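Local structure of enoyl-CoA hydratase/isomerase family protein (Bacillus anthracis, 3KQF) at residues A129-S134 with V187-L192; R28-L33 with E64-A69; Q8-D13 with I22-E27; Y14-V19 with I200-A205; T93-V98 with T118-A123. The protein probably catalyses the reversible addition of water to the double bond of 2-enoyl-CoA thioesters, giving 3-hydroxyacyl-CoA, as expected of an enoyl-CoA hydratase of the crotonase superfamily. One frame throughout, in Å; residues are numbered along the deposited sequence.

Contact 1: residues A129-S134 with V187-L192; sequences AAESAS and VVPVHL
The flat carboxylate of E131 meets the ring of P189 through one oxygen: OE1 stands 3.7 Å from P189 CA and 3.9 Å from P189 CG, the two side chains meeting at a slant. Of the flat peptide groups, the carbonyl of V188 takes its donor from above its plane, with E131 N 2.8 Å from V188 O and 35° out of that plane. This is the end of a parallel strand pair, 126-130 with strand 186-188, outermost within the chain, in the six-stranded mixed sheet of the crotonase fold. V188 N donates to A129 O over 3.0 Å, almost in line with the carbonyl bond. A129 and V187 point to one face of the sheet, A130 and V188 to the other, where L193 and K196 of helix 193-206 lie against V188. Past the bridges the strand pairing ends: A130 to A133 forms a type I beta turn, and Q176 binds E131 O. V187 CG1, anti to the backbone N (chi1 176°), meets E131 CG at 3.8 Å, the side chains crossing at about a right angle. V190 CB packs on A130 CB. A water accepts from V190 N at 3.0 Å and is also hydrogen-bonded to S132 OG.

Contact 2: residues R28-L33 with E64-A69; sequences RQANSL and EKAFCA
N31 and A66 join two loops of the crotonase fold, one running from strand 19-24 to helix 35-49, the other from strand 56-61 to helix 73-76; in relatives the latter connection supplies an oxyanion-hole N-H. The tight part is buried round N31. Its CG lies anti to the carbonyl carbon (chi1 -69°), and ND2 donates to A66 O over 2.8 Å; that oxygen lies close to the plane of the amide, while ND2 stands 43° above the plane of the A66 carbonyl. The amide is gripped from further sides as well, since ND2 also binds A62 O and OD1 accepts from R26 N, which should fix its rotation. N31 CB rests 3.4 Å from F67 O, a buried carbonyl oxygen without a partner in the model. Beside it, the end of L33 comes to the cysteine: CG is 3.6 Å from C68 SG, and both methyls lie near the sulfur. The other flank is less buried and partly open to solvent. There only small groups meet, A30 CB touching A69 CB at 3.6 Å and A66 CB at 4.0 Å, while the long side chains of Q29 and K65 lead away from the opposing loop. Along this flank a single backbone bond ties the loops, A69 N to A30 O at 3.0 Å, with a C=O...N angle of 167°.

Contact 3: residues Q8-D13 with I22-E27; sequences QNISVD and ISLNRE
N9 and R26 lie side by side and point the same way, yet their flat ends are turned almost perpendicular, amide and guanidinium planes 89° apart. N9 OD1 rests on the aliphatic part of the arginine, 3.6 Å from R26 CD. A water at the guanidinium edge, in its plane, accepts from R26 NE at 3.0 Å and reaches N9 OD1 by a weak bond. The bend of the arginine at chi3 (71°) turns NE off the line of the chain; further out, NH1 binds S32 O and forms a salt bridge with D72. Next to this pair, strands 10-13 and 19-24 form an antiparallel beta hairpin at one border of the six-stranded sheet. S11 and S23 form a hydrogen-bonded pair, S11 N to S23 O and S23 N to S11 O both 2.9 Å, their CB atoms 4.2 Å apart on one face. I10, V12, I22 and L24 fill the other face, where I44 and I48 of helix 35-49 pack. Beyond the strand ends N25 N reaches N9 O at 2.7 Å, tilted 34° from the carbonyl plane. N25 ND2 donates over 2.9 Å to a water that in turn donates to I10 O.

Contact 4: residues Y14-V19 with I200-A205; sequences YATPHV and IAEKIA
T16 to V19 makes a type II beta turn, closed by V19 N to T16 O at 3.0 Å and with H18 at a positive phi of 66°, and its side chains T16, H18 and V19 all point at helix residues 200-205. No hydrogen bond crosses the contact; it is mostly apolar, with one carboxylate oxygen at its margin. V19 is central: CG1 is anti to the backbone N (chi1 179°), and the two methyls sit astride A201 CB, each 3.9 Å from it. One turn further along the helix A205 CB receives H18 CB at 4.0 Å and lies more loosely, 4.4 Å, from V19 CG2. At the more open margin T16 and E202 cross at about a right angle. The glutamate chain runs out extended beyond CG and lays OE2 3.7 Å from T16 CG2, with CG of the glutamate 4.0 Å from the same methyl. The turn is part of the loop that joins strands 10-13 and 19-24, and it packs on helix 193-206. That helix packs on the six-stranded sheet, where A201 also touches V56, I58 and I106, and I200 touches F126 and I128, while its I204 touches T169 of the second subunit.

Contact 5: residues T93-V98 with T118-A123; sequences TTMEMV and TELSLA
With CG anti to the carbonyl carbon (chi1 -53°), a bend at chi2 (-51°) turns SE of M95, a selenomethionine, to L120. SE then lies 3.6 Å from both L120 CA and L120 CD1, the two side chains crossing at about a right angle, and CE comes 3.7 Å from L120 N. This is helix-to-helix packing in the core of the crotonase fold: the axes of segments 93-98 and 118-123 approach to 9.0 Å, their N-to-C directions 27° apart. In crotonase relatives the N-terminal end of the second helix faces the oxyanion hole. On the M95 side of the interface E119 CB touches M95 CE at 4.1 Å, while the carboxylate turns to other partners, OE2 accepting from A148 N and G150 N; P146 and E139 lie alongside. A123 lies at the interface, its CB 3.6 Å from M95 O. V98, which also packs on V105 of the sheet, completes the junction: its methyl CG1 lies 3.6 Å from A123 O and 4.1 Å from A123 CB.

How the contacts relate
Contacts 1, 3 and 4 belong to the six-stranded sheet. Contact 3 lies at strand 10-13 and contact 1 at strand 186-188, the outermost strands within the chain, their centres about 19 Å apart. Contact 4 ties the hairpin turn to helix 193-206, which follows strand 186-188; its segments alternate along the chain with those of contact 3. Contacts 2 and 3 are closest, about 11 Å between centres, and contact 2 also meets contact 1 where E64 packs on V190. Contact 5, its centre about 6 Å from the chain's centre, touches both 2 and 3: L120 CD2 meets F67 CE2 and L24 CD1. Contacts 3, 2, 5 and 1 follow one another along the chain, and contact 4 brings residues more than 180 positions apart together.

Contact 1: residues A129-S134 with V187-L192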
# COMPACT_ATOMS: atom_id res chain seq x y z
N ALA A 129 17.32 4.65 8.62
CA ALA A 129 17.47 4.36 10.06
C ALA A 129 18.77 3.68 10.44
O ALA A 129 19.28 2.85 9.72
CB ALA A 129 16.35 3.47 10.51
N ALA A 130 19.26 4.01 11.64
CA ALA A 130 20.41 3.35 12.21
C ALA A 130 19.95 1.94 12.56
O ALA A 130 18.78 1.75 12.94
CB ALA A 130 20.87 4.07 13.48
N GLU A 131 20.85 0.97 12.45
CA GLU A 131 20.57 -0.43 12.81
C GLU A 131 20.04 -0.52 14.23
O GLU A 131 19.25 -1.42 14.54
CB GLU A 131 21.83 -1.32 12.71
CG GLU A 131 22.23 -1.72 11.30
CD GLU A 131 23.44 -2.67 11.27
OE1 GLU A 131 24.50 -2.31 11.82
OE2 GLU A 131 23.33 -3.76 10.68
N SER A 132 20.49 0.40 15.08
CA SER A 132 20.13 0.39 16.50
C SER A 132 18.90 1.22 16.84
O SER A 132 18.51 1.29 18.01
CB SER A 132 21.33 0.86 17.34
OG SER A 132 21.77 2.14 16.90
N ALA A 133 18.28 1.86 15.85
CA ALA A 133 17.09 2.67 16.09
C ALA A 133 15.88 1.81 16.36
O ALA A 133 15.83 0.62 16.02
CB ALA A 133 16.81 3.60 14.90
N SER A 134 14.91 2.40 17.04
CA SER A 134 13.65 1.73 17.33
C SER A 134 12.55 2.73 17.08
O SER A 134 12.74 3.95 17.27
CB SER A 134 13.59 1.13 18.74
OG SER A 134 13.95 2.07 19.73
N VAL A 187 18.51 0.96 5.99
CA VAL A 187 19.05 0.70 7.32
C VAL A 187 20.57 0.60 7.19
O VAL A 187 21.08 -0.12 6.33
CB VAL A 187 18.45 -0.56 8.00
CG1 VAL A 187 19.14 -0.81 9.33
CG2 VAL A 187 16.97 -0.38 8.22
N VAL A 188 21.28 1.38 8.01
CA VAL A 188 22.74 1.41 8.01
C VAL A 188 23.26 1.50 9.44
O VAL A 188 22.52 1.86 10.35
CB VAL A 188 23.29 2.63 7.20
CG1 VAL A 188 22.76 2.62 5.80
CG2 VAL A 188 22.94 3.96 7.90
N PRO A 189 24.55 1.17 9.66
CA PRO A 189 25.10 1.27 11.02
C PRO A 189 25.04 2.71 11.51
O PRO A 189 25.20 3.62 10.70
CB PRO A 189 26.56 0.81 10.85
CG PRO A 189 26.57 0.06 9.59
CD PRO A 189 25.52 0.63 8.71
N VAL A 190 24.82 2.92 12.81
CA VAL A 190 24.68 4.29 13.33
C VAL A 190 25.89 5.18 13.01
O VAL A 190 25.73 6.36 12.66
CB VAL A 190 24.37 4.32 14.86
CG1 VAL A 190 25.62 3.97 15.67
CG2 VAL A 190 23.83 5.69 15.27
N HIS A 191 27.08 4.61 13.06
CA HIS A 191 28.28 5.37 12.77
C HIS A 191 28.38 5.80 11.30
O HIS A 191 29.17 6.68 10.98
CB HIS A 191 29.54 4.63 13.24
CG HIS A 191 29.71 3.28 12.63
ND1 HIS A 191 29.03 2.17 13.07
CD2 HIS A 191 30.51 2.86 11.62
CE1 HIS A 191 29.39 1.12 12.35
NE2 HIS A 191 30.29 1.51 11.46
N LEU A 192 27.57 5.20 10.43
CA LEU A 192 27.54 5.56 9.01
C LEU A 192 26.24 6.27 8.57
O LEU A 192 26.05 6.58 7.39
CB LEU A 192 27.74 4.30 8.16
CG LEU A 192 29.15 3.70 8.29
CD1 LEU A 192 29.30 2.39 7.52
CD2 LEU A 192 30.22 4.70 7.85
O HOH W 1 23.72 0.98 14.87

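Contact 2: residues R28-L33 with E64-A69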
# COMPACT_ATOMS: atom_id res chain seq x y z
N ARG A 28 19.83 15.71 26.38
CA ARG A 28 19.47 15.38 27.77
C ARG A 28 18.01 14.98 27.91
O ARG A 28 17.64 14.23 28.82
CB ARG A 28 19.69 16.57 28.73
CG ARG A 28 21.11 17.00 28.96
CD ARG A 28 21.15 18.13 30.00
NE ARG A 28 20.78 17.69 31.36
CZ ARG A 28 20.73 18.50 32.42
NH1 ARG A 28 21.00 19.79 32.31
NH2 ARG A 28 20.40 18.01 33.62
N GLN A 29 17.18 15.53 27.03
CA GLN A 29 15.74 15.27 27.05
C GLN A 29 15.30 14.28 25.95
O GLN A 29 14.13 14.22 25.60
CB GLN A 29 14.98 16.60 26.94
CG GLN A 29 15.24 17.63 28.09
CD GLN A 29 16.47 18.54 27.90
OE1 GLN A 29 17.16 18.51 26.88
NE2 GLN A 29 16.73 19.37 28.91
N ALA A 30 16.24 13.50 25.41
CA ALA A 30 15.94 12.52 24.34
C ALA A 30 15.31 13.20 23.11
O ALA A 30 14.50 12.61 22.38
CB ALA A 30 15.04 11.39 24.88
N ASN A 31 15.68 14.46 22.89
CA ASN A 31 15.19 15.21 21.75
C ASN A 31 13.68 15.29 21.66
O ASN A 31 13.11 15.30 20.56
CB ASN A 31 15.80 14.62 20.48
CG ASN A 31 17.28 14.87 20.41
OD1 ASN A 31 17.74 15.92 20.86
ND2 ASN A 31 18.03 13.94 19.84
N SER A 32 13.02 15.37 22.82
CA SER A 32 11.58 15.49 22.87
C SER A 32 11.13 16.85 22.36
O SER A 32 11.86 17.85 22.44
CB SER A 32 11.03 15.23 24.27
OG SER A 32 11.43 16.22 25.20
N LEU A 33 9.91 16.89 21.86
CA LEU A 33 9.37 18.10 21.25
C LEU A 33 8.70 19.05 22.22
O LEU A 33 7.51 18.92 22.52
CB LEU A 33 8.36 17.68 20.16
CG LEU A 33 8.90 16.72 19.09
CD1 LEU A 33 7.73 16.12 18.29
CD2 LEU A 33 9.92 17.38 18.16
N GLU A 64 23.54 9.66 19.90
CA GLU A 64 23.41 8.31 19.36
C GLU A 64 22.34 7.49 20.07
O GLU A 64 22.26 6.28 19.88
CB GLU A 64 24.76 7.59 19.46
CG GLU A 64 25.98 8.51 19.19
CD GLU A 64 25.87 9.28 17.88
OE1 GLU A 64 25.29 8.74 16.92
OE2 GLU A 64 26.37 10.43 17.82
N LYS A 65 21.49 8.13 20.88
CA LYS A 65 20.43 7.40 21.58
C LYS A 65 19.02 7.73 21.11
O LYS A 65 18.15 6.85 21.13
CB LYS A 65 20.52 7.60 23.11
CG LYS A 65 21.75 6.92 23.74
CD LYS A 65 21.68 6.88 25.27
CE LYS A 65 22.82 6.03 25.85
NZ LYS A 65 22.83 5.97 27.35
N ALA A 66 18.78 8.96 20.68
CA ALA A 66 17.43 9.33 20.30
C ALA A 66 17.33 10.25 19.09
O ALA A 66 18.05 11.24 18.97
CB ALA A 66 16.71 9.97 21.50
N PHE A 67 16.45 9.87 18.17
CA PHE A 67 16.08 10.73 17.05
C PHE A 67 15.09 11.74 17.64
O PHE A 67 15.27 12.96 17.55
CB PHE A 67 15.41 9.89 15.94
CG PHE A 67 14.73 10.69 14.87
CD1 PHE A 67 15.46 11.32 13.87
CD2 PHE A 67 13.34 10.76 14.82
CE1 PHE A 67 14.83 12.03 12.86
CE2 PHE A 67 12.71 11.47 13.78
CZ PHE A 67 13.45 12.11 12.82
N CYS A 68 14.05 11.22 18.26
CA CYS A 68 13.00 12.04 18.87
C CYS A 68 12.08 11.17 19.72
O CYS A 68 11.38 10.29 19.21
CB CYS A 68 12.21 12.78 17.80
SG CYS A 68 10.83 13.73 18.52
N ALA A 69 12.07 11.41 21.03
CA ALA A 69 11.27 10.62 21.96
C ALA A 69 9.80 11.00 21.93
O ALA A 69 9.00 10.41 22.67
CB ALA A 69 11.80 10.76 23.39

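Contact 3: residues Q8-D13 with I22-E27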
# COMPACT_ATOMS: atom_id res chain seq x y z
N GLN A 8 18.55 27.48 20.18
CA GLN A 8 19.04 26.72 21.33
C GLN A 8 18.60 25.26 21.37
O GLN A 8 19.26 24.44 21.99
CB GLN A 8 18.59 27.39 22.64
CG GLN A 8 19.15 28.78 22.87
CD GLN A 8 18.86 29.29 24.27
OE1 GLN A 8 18.18 28.63 25.06
NE2 GLN A 8 19.37 30.47 24.59
N ASN A 9 17.48 24.95 20.72
CA ASN A 9 16.92 23.60 20.75
C ASN A 9 17.15 22.80 19.46
O ASN A 9 16.89 21.60 19.43
CB ASN A 9 15.43 23.68 21.06
CG ASN A 9 15.16 24.22 22.47
OD1 ASN A 9 15.51 23.58 23.46
ND2 ASN A 9 14.54 25.38 22.55
N ILE A 10 17.60 23.46 18.40
CA ILE A 10 17.93 22.77 17.16
C ILE A 10 19.24 23.34 16.60
O ILE A 10 19.70 24.40 17.03
CB ILE A 10 16.83 22.86 16.09
CG1 ILE A 10 16.66 24.29 15.59
CG2 ILE A 10 15.50 22.30 16.61
CD1 ILE A 10 15.62 24.39 14.50
N SER A 11 19.83 22.60 15.67
CA SER A 11 21.06 23.00 15.01
C SER A 11 20.77 22.96 13.52
O SER A 11 20.04 22.09 13.06
CB SER A 11 22.19 22.01 15.31
OG SER A 11 22.48 21.96 16.69
N VAL A 12 21.27 23.93 12.77
CA VAL A 12 21.06 23.94 11.32
C VAL A 12 22.44 23.98 10.68
O VAL A 12 23.24 24.84 11.04
CB VAL A 12 20.24 25.14 10.85
CG1 VAL A 12 20.10 25.13 9.32
CG2 VAL A 12 18.87 25.13 11.48
N ASP A 13 22.72 23.06 9.76
CA ASP A 13 24.02 23.00 9.10
C ASP A 13 23.89 22.95 7.57
O ASP A 13 23.28 22.00 7.02
CB ASP A 13 24.83 21.81 9.60
CG ASP A 13 26.25 21.78 9.03
OD1 ASP A 13 26.72 22.79 8.46
OD2 ASP A 13 26.91 20.72 9.15
N ILE A 22 19.02 19.62 9.51
CA ILE A 22 18.43 20.14 10.73
C ILE A 22 18.53 19.05 11.79
O ILE A 22 18.10 17.93 11.56
CB ILE A 22 16.95 20.48 10.53
CG1 ILE A 22 16.77 21.47 9.36
CG2 ILE A 22 16.38 21.06 11.81
CD1 ILE A 22 15.33 21.76 9.02
N SER A 23 19.12 19.37 12.94
CA SER A 23 19.27 18.39 14.01
C SER A 23 18.53 18.80 15.28
O SER A 23 18.79 19.88 15.83
CB SER A 23 20.75 18.20 14.36
OG SER A 23 21.54 17.86 13.24
N LEU A 24 17.61 17.96 15.76
CA LEU A 24 16.95 18.24 17.04
C LEU A 24 18.11 18.21 18.05
O LEU A 24 18.91 17.28 18.04
CB LEU A 24 15.87 17.22 17.38
CG LEU A 24 14.75 17.04 16.36
CD1 LEU A 24 13.72 16.04 16.88
CD2 LEU A 24 14.06 18.36 16.01
N ASN A 25 18.18 19.23 18.91
CA ASN A 25 19.31 19.37 19.83
C ASN A 25 18.94 19.52 21.31
O ASN A 25 19.21 20.55 21.94
CB ASN A 25 20.16 20.57 19.39
CG ASN A 25 21.51 20.63 20.09
OD1 ASN A 25 22.08 19.59 20.44
ND2 ASN A 25 22.04 21.84 20.26
N ARG A 26 18.33 18.47 21.85
CA ARG A 26 17.96 18.40 23.24
C ARG A 26 18.33 17.00 23.72
O ARG A 26 17.48 16.26 24.19
CB ARG A 26 16.46 18.63 23.43
CG ARG A 26 15.94 19.96 22.94
CD ARG A 26 14.49 20.10 23.42
NE ARG A 26 14.44 20.30 24.87
CZ ARG A 26 13.45 19.92 25.67
NH1 ARG A 26 12.41 19.23 25.20
NH2 ARG A 26 13.53 20.18 26.97
N GLU A 27 19.61 16.64 23.60
CA GLU A 27 20.07 15.28 23.98
C GLU A 27 19.67 14.83 25.38
O GLU A 27 19.24 13.68 25.55
CB GLU A 27 21.60 15.13 23.84
CG GLU A 27 22.12 15.21 22.43
CD GLU A 27 23.64 14.96 22.37
OE1 GLU A 27 24.15 14.09 23.11
OE2 GLU A 27 24.30 15.63 21.55
O HOH W 2 18.98 22.52 23.74
O HOH W 3 16.82 21.81 26.01
O HOH W 4 21.34 24.59 19.49
O HOH W 5 22.48 19.95 12.00

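Contact 4: residues Y14-V19 with I200-A205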
# COMPACT_ATOMS: atom_id res chain seq x y z
N TYR A 14 24.47 23.96 6.93
CA TYR A 14 24.52 24.13 5.47
C TYR A 14 25.92 23.80 4.94
O TYR A 14 26.34 24.35 3.92
CB TYR A 14 24.22 25.59 5.08
CG TYR A 14 22.81 26.06 5.28
CD1 TYR A 14 22.40 26.59 6.49
CD2 TYR A 14 21.89 26.02 4.23
CE1 TYR A 14 21.10 27.03 6.67
CE2 TYR A 14 20.59 26.46 4.40
CZ TYR A 14 20.21 26.98 5.62
OH TYR A 14 18.92 27.41 5.80
N ALA A 15 26.64 22.92 5.62
CA ALA A 15 28.00 22.57 5.22
C ALA A 15 28.04 22.02 3.80
O ALA A 15 28.88 22.43 3.00
CB ALA A 15 28.60 21.55 6.20
N THR A 16 27.11 21.11 3.49
CA THR A 16 27.05 20.47 2.18
C THR A 16 26.23 21.31 1.19
O THR A 16 25.06 21.62 1.46
CB THR A 16 26.41 19.08 2.31
OG1 THR A 16 27.05 18.37 3.39
CG2 THR A 16 26.54 18.30 1.00
N PRO A 17 26.82 21.67 0.04
CA PRO A 17 26.12 22.49 -0.98
C PRO A 17 24.75 21.94 -1.41
O PRO A 17 24.61 20.73 -1.66
CB PRO A 17 27.09 22.47 -2.16
CG PRO A 17 28.42 22.27 -1.55
CD PRO A 17 28.23 21.42 -0.34
N HIS A 18 23.76 22.83 -1.48
CA HIS A 18 22.36 22.52 -1.82
C HIS A 18 21.65 21.64 -0.78
O HIS A 18 20.48 21.29 -0.96
CB HIS A 18 22.23 21.84 -3.20
CG HIS A 18 22.86 22.61 -4.32
ND1 HIS A 18 23.89 22.10 -5.08
CD2 HIS A 18 22.60 23.84 -4.81
CE1 HIS A 18 24.24 22.99 -5.99
NE2 HIS A 18 23.48 24.06 -5.85
N VAL A 19 22.34 21.27 0.30
CA VAL A 19 21.74 20.41 1.33
C VAL A 19 21.81 21.06 2.71
O VAL A 19 22.87 21.56 3.10
CB VAL A 19 22.47 19.04 1.40
CG1 VAL A 19 21.87 18.15 2.51
CG2 VAL A 19 22.39 18.34 0.05
N ILE A 200 22.89 10.25 -0.29
CA ILE A 200 21.58 10.18 -0.98
C ILE A 200 21.08 11.60 -1.26
O ILE A 200 20.60 11.88 -2.36
CB ILE A 200 20.54 9.38 -0.18
CG1 ILE A 200 20.97 7.92 -0.10
CG2 ILE A 200 19.14 9.49 -0.82
CD1 ILE A 200 20.06 7.06 0.74
N ALA A 201 21.25 12.51 -0.29
CA ALA A 201 20.89 13.91 -0.48
C ALA A 201 21.67 14.52 -1.65
O ALA A 201 21.11 15.26 -2.45
CB ALA A 201 21.13 14.73 0.82
N GLU A 202 22.98 14.23 -1.73
CA GLU A 202 23.82 14.75 -2.82
C GLU A 202 23.36 14.25 -4.18
O GLU A 202 23.39 14.99 -5.16
CB GLU A 202 25.31 14.39 -2.60
CG GLU A 202 26.00 15.16 -1.50
CD GLU A 202 27.43 14.71 -1.29
OE1 GLU A 202 27.77 13.56 -1.65
OE2 GLU A 202 28.20 15.50 -0.73
N LYS A 203 22.96 12.99 -4.25
CA LYS A 203 22.45 12.46 -5.51
C LYS A 203 21.20 13.22 -5.94
O LYS A 203 21.11 13.69 -7.08
CB LYS A 203 22.11 10.97 -5.41
CG LYS A 203 21.48 10.39 -6.69
CD LYS A 203 22.31 10.67 -7.94
CE LYS A 203 21.78 9.91 -9.13
NZ LYS A 203 22.57 10.06 -10.38
N ILE A 204 20.26 13.37 -5.03
CA ILE A 204 19.00 14.09 -5.35
C ILE A 204 19.31 15.54 -5.72
O ILE A 204 18.72 16.07 -6.67
CB ILE A 204 17.99 13.99 -4.18
CG1 ILE A 204 17.59 12.53 -3.98
CG2 ILE A 204 16.75 14.84 -4.48
CD1 ILE A 204 16.77 12.25 -2.70
N ALA A 205 20.26 16.15 -5.02
CA ALA A 205 20.69 17.52 -5.31
C ALA A 205 21.31 17.67 -6.71
O ALA A 205 21.33 18.78 -7.25
CB ALA A 205 21.68 18.02 -4.24

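Contact 5: residues T93-V98 with T118-A123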
# COMPACT_ATOMS: atom_id res chain seq x y z
N THR A 93 0.92 21.08 13.20
CA THR A 93 1.26 22.14 12.24
C THR A 93 2.71 22.01 11.76
O THR A 93 3.02 22.20 10.59
CB THR A 93 1.06 23.52 12.86
OG1 THR A 93 -0.35 23.72 13.08
CG2 THR A 93 1.56 24.64 11.94
N THR A 94 3.60 21.68 12.68
CA THR A 94 5.01 21.49 12.34
C THR A 94 5.17 20.33 11.33
O THR A 94 5.93 20.44 10.35
CB THR A 94 5.82 21.23 13.61
OG1 THR A 94 5.58 22.30 14.53
CG2 THR A 94 7.32 21.15 13.28
N MSE A 95 4.46 19.23 11.56
CA MSE A 95 4.50 18.09 10.64
C MSE A 95 4.04 18.51 9.24
O MSE A 95 4.65 18.13 8.24
CB MSE A 95 3.62 16.93 11.13
CG MSE A 95 3.89 16.46 12.54
SE MSE A 95 5.76 16.09 12.85
CE MSE A 95 5.71 15.46 14.69
N GLU A 96 2.96 19.27 9.15
CA GLU A 96 2.47 19.75 7.86
C GLU A 96 3.50 20.60 7.15
O GLU A 96 3.67 20.49 5.94
CB GLU A 96 1.18 20.54 8.04
CG GLU A 96 0.05 19.66 8.53
CD GLU A 96 -1.19 20.44 8.85
OE1 GLU A 96 -1.08 21.54 9.44
OE2 GLU A 96 -2.29 19.92 8.55
N MSE A 97 4.21 21.45 7.90
CA MSE A 97 5.23 22.30 7.30
C MSE A 97 6.40 21.48 6.73
O MSE A 97 6.96 21.84 5.69
CB MSE A 97 5.72 23.34 8.30
CG MSE A 97 4.65 24.32 8.76
SE MSE A 97 5.37 25.57 10.10
CE MSE A 97 6.67 26.35 8.96
N VAL A 98 6.77 20.40 7.42
CA VAL A 98 7.85 19.52 6.94
C VAL A 98 7.40 18.87 5.65
O VAL A 98 8.10 18.88 4.64
CB VAL A 98 8.18 18.36 7.94
CG1 VAL A 98 9.11 17.31 7.26
CG2 VAL A 98 8.78 18.91 9.20
N THR A 118 8.06 9.10 15.66
CA THR A 118 7.69 8.35 14.47
C THR A 118 6.84 9.24 13.53
O THR A 118 7.00 9.19 12.31
CB THR A 118 7.03 6.99 14.79
OG1 THR A 118 8.06 6.07 15.20
CG2 THR A 118 6.35 6.39 13.57
N GLU A 119 5.96 10.07 14.11
CA GLU A 119 5.16 10.97 13.30
C GLU A 119 6.02 11.93 12.50
O GLU A 119 5.73 12.20 11.31
CB GLU A 119 4.16 11.73 14.17
CG GLU A 119 3.07 10.85 14.68
CD GLU A 119 2.08 11.56 15.56
OE1 GLU A 119 2.50 12.26 16.53
OE2 GLU A 119 0.87 11.39 15.30
N LEU A 120 7.08 12.43 13.12
CA LEU A 120 8.00 13.35 12.46
C LEU A 120 8.69 12.64 11.28
O LEU A 120 8.82 13.22 10.18
CB LEU A 120 9.05 13.86 13.47
CG LEU A 120 10.08 14.85 12.95
CD1 LEU A 120 9.35 16.07 12.35
CD2 LEU A 120 11.06 15.26 14.05
N SER A 121 9.09 11.39 11.47
CA SER A 121 9.75 10.63 10.39
C SER A 121 8.76 10.33 9.25
O SER A 121 9.17 10.28 8.11
CB SER A 121 10.38 9.33 10.90
OG SER A 121 9.43 8.31 11.03
N LEU A 122 7.47 10.18 9.56
CA LEU A 122 6.44 9.94 8.54
C LEU A 122 6.16 11.19 7.71
O LEU A 122 5.72 11.08 6.58
CB LEU A 122 5.14 9.45 9.17
CG LEU A 122 5.21 8.00 9.71
CD1 LEU A 122 4.06 7.70 10.67
CD2 LEU A 122 5.26 6.97 8.57
N ALA A 123 6.40 12.38 8.28
CA ALA A 123 6.20 13.65 7.57
C ALA A 123 7.30 13.88 6.56
O ALA A 123 7.17 14.74 5.68
CB ALA A 123 6.15 14.82 8.56